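Local coordinates for D-2-hydroxyacid dehydrogensase protein (Ketogulonicigenium vulgare, PDB 4LSW) that probably catalyses the NAD(P)-dependent interconversion of 2-oxoacids and D-2-hydroxyacids, at residues A[3-8]-A[25-30]. Residues are numbered along the deposited sequence; the frame is centred on the assembly and turned at random.
Sequences KPEILQ and TVHRLF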
loop_
_atom_site.group_PDB
_atom_site.type_symbol
_atom_site.label_atom_id
_atom_site.label_comp_id
_atom_site.label_asym_id
_atom_site.label_seq_id
_atom_site.Cartn_x
_atom_site.Cartn_y
_atom_site.Cartn_z
ATOM N N LYS A 3 12.119 12.900 -29.494
ATOM C CA LYS A 3 11.515 12.911 -28.176
ATOM C C LYS A 3 10.439 11.839 -28.264
ATOM O O LYS A 3 9.344 12.106 -28.775
ATOM C CB LYS A 3 10.882 14.267 -27.865
ATOM C CG LYS A 3 11.867 15.425 -27.755
ATOM C CD LYS A 3 11.178 16.668 -27.229
ATOM C CE LYS A 3 10.601 16.411 -25.854
ATOM N NZ LYS A 3 9.921 17.605 -25.287
ATOM N N PRO A 4 10.758 10.619 -27.794
ATOM C CA PRO A 4 9.865 9.465 -27.952
ATOM C C PRO A 4 8.451 9.762 -27.475
ATOM O O PRO A 4 8.246 10.506 -26.511
ATOM C CB PRO A 4 10.514 8.393 -27.077
ATOM C CG PRO A 4 11.968 8.748 -27.086
ATOM C CD PRO A 4 11.996 10.257 -27.081
ATOM N N GLU A 5 7.476 9.214 -28.182
ATOM C CA GLU A 5 6.102 9.553 -27.882
ATOM C C GLU A 5 5.507 8.548 -26.922
ATOM O O GLU A 5 5.587 7.329 -27.125
ATOM C CB GLU A 5 5.279 9.700 -29.158
ATOM C CG GLU A 5 5.915 10.702 -30.106
ATOM C CD GLU A 5 4.953 11.261 -31.118
ATOM O OE1 GLU A 5 3.771 11.475 -30.777
ATOM O OE2 GLU A 5 5.394 11.489 -32.259
ATOM N N ILE A 6 4.953 9.082 -25.839
ATOM C CA ILE A 6 4.376 8.254 -24.794
ATOM C C ILE A 6 2.954 8.704 -24.459
ATOM O O ILE A 6 2.574 9.853 -24.696
ATOM C CB ILE A 6 5.259 8.239 -23.531
ATOM C CG1 ILE A 6 5.188 9.565 -22.784
ATOM C CG2 ILE A 6 6.708 7.920 -23.881
ATOM C CD1 ILE A 6 5.994 9.537 -21.506
ATOM N N LEU A 7 2.162 7.777 -23.939
ATOM C CA LEU A 7 0.787 8.066 -23.565
ATOM C C LEU A 7 0.671 7.992 -22.047
ATOM O O LEU A 7 0.978 6.960 -21.443
ATOM C CB LEU A 7 -0.158 7.062 -24.234
ATOM C CG LEU A 7 -1.677 7.277 -24.131
ATOM C CD1 LEU A 7 -2.123 8.512 -24.895
ATOM C CD2 LEU A 7 -2.398 6.052 -24.668
ATOM N N GLN A 8 0.258 9.095 -21.431
ATOM C CA GLN A 8 0.155 9.170 -19.973
ATOM C C GLN A 8 -1.316 9.094 -19.564
ATOM O O GLN A 8 -2.139 9.876 -20.040
ATOM C CB GLN A 8 0.787 10.466 -19.469
ATOM C CG GLN A 8 0.804 10.599 -17.948
ATOM C CD GLN A 8 1.506 11.855 -17.492
ATOM O OE1 GLN A 8 2.457 12.312 -18.127
ATOM N NE2 GLN A 8 1.034 12.433 -16.392
ATOM N N THR A 25 7.567 13.290 -25.880
ATOM C CA THR A 25 6.350 13.901 -26.398
ATOM C C THR A 25 5.204 13.194 -25.692
ATOM O O THR A 25 4.851 12.074 -26.050
ATOM C CB THR A 25 6.226 13.706 -27.913
ATOM O OG1 THR A 25 7.358 14.298 -28.560
ATOM C CG2 THR A 25 4.943 14.342 -28.451
ATOM N N VAL A 26 4.657 13.843 -24.669
ATOM C CA VAL A 26 3.695 13.195 -23.782
ATOM C C VAL A 26 2.273 13.577 -24.142
ATOM O O VAL A 26 1.886 14.751 -24.075
ATOM C CB VAL A 26 3.954 13.563 -22.318
ATOM C CG1 VAL A 26 2.941 12.868 -21.397
ATOM C CG2 VAL A 26 5.379 13.210 -21.924
ATOM N N HIS A 27 1.492 12.565 -24.503
ATOM C CA HIS A 27 0.077 12.747 -24.776
ATOM C C HIS A 27 -0.719 12.392 -23.525
ATOM O O HIS A 27 -0.653 11.263 -23.039
ATOM C CB HIS A 27 -0.331 11.881 -25.966
ATOM C CG HIS A 27 0.479 12.154 -27.196
ATOM N ND1 HIS A 27 0.294 13.277 -27.970
ATOM C CD2 HIS A 27 1.501 11.467 -27.759
ATOM C CE1 HIS A 27 1.159 13.262 -28.975
ATOM N NE2 HIS A 27 1.908 12.180 -28.862
ATOM N N ARG A 28 -1.461 13.367 -23.008
ATOM C CA ARG A 28 -2.217 13.193 -21.772
ATOM C C ARG A 28 -3.631 12.743 -22.077
ATOM O O ARG A 28 -4.491 13.565 -22.378
ATOM C CB ARG A 28 -2.253 14.502 -20.988
ATOM C CG ARG A 28 -0.879 15.060 -20.687
ATOM C CD ARG A 28 -0.974 16.343 -19.896
ATOM N NE ARG A 28 0.344 16.918 -19.653
ATOM C CZ ARG A 28 0.579 17.896 -18.785
ATOM N NH1 ARG A 28 -0.415 18.407 -18.068
ATOM N NH2 ARG A 28 1.812 18.360 -18.629
ATOM N N LEU A 29 -3.875 11.441 -21.990
ATOM C CA LEU A 29 -5.185 10.904 -22.318
ATOM C C LEU A 29 -6.233 11.426 -21.327
ATOM O O LEU A 29 -7.408 11.593 -21.672
ATOM C CB LEU A 29 -5.145 9.370 -22.336
ATOM C CG LEU A 29 -6.367 8.685 -22.943
ATOM C CD1 LEU A 29 -6.590 9.179 -24.355
ATOM C CD2 LEU A 29 -6.199 7.167 -22.919
ATOM N N PHE A 30 -5.784 11.728 -20.114
ATOM C CA PHE A 30 -6.672 12.181 -19.042
ATOM C C PHE A 30 -7.073 13.651 -19.179
ATOM O O PHE A 30 -7.820 14.177 -18.348
ATOM C CB PHE A 30 -6.015 11.944 -17.683
ATOM C CG PHE A 30 -4.728 12.704 -17.488
ATOM C CD1 PHE A 30 -3.515 12.171 -17.912
ATOM C CD2 PHE A 30 -4.727 13.942 -16.859
ATOM C CE1 PHE A 30 -2.330 12.869 -17.723
ATOM C CE2 PHE A 30 -3.548 14.644 -16.673
ATOM C CZ PHE A 30 -2.349 14.108 -17.102
#
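Glu5 to Gln8 and Thr25 to Arg28 pair as parallel strands, the two ends of a beta-alpha-beta unit whose connecting helix is 14-23. Strand 25-28 is the outermost of its sheet in this chain, and strand 48-52 pairs with the other edge of 5-8. This sheet is separate from that of the NAD-binding domain, consistent with the two-domain layout of the family.

Five backbone hydrogen bonds run in the parallel pattern. Thr25 N and His27 N give to Pro4 O and Ile6 O, while Ile6 N and Gln8 N give to Thr25 O and His27 O. Leu29 N continues the ladder to Gln8 O as the chain leaves the strand.

A side-chain hydrogen bond spans the pair diagonally. His27 NE2 gives its proton to Glu5 OE1 at 2.8 Å. The bond is nearly straight (N-H...O 171°), with the oxygen near the imidazole plane. The carboxylate is turned 38° from that ring. Glu5 CG also lies 3.7 Å from Thr25 CB, on the same face. An alanine in place of Glu5 would probably leave His27 NE2 without this acceptor and the ring freer to turn.

On the opposite face, Ile6 CD1 touches Val26 CG2 at 3.7 Å. Gln8 CG is anti to the backbone N, and the side chain runs on extended, so its amide reaches the Phe30 ring, its plane 36° from the ring's. Gln8 NE2 is hydrogen-bonded to Gln17 OE1 and Gly10 O. Gln8 NE2 lies 3.6 Å from Phe30 CE1, while Gln8 O sits at the ring edge, 3.4 Å from Phe30 CD1.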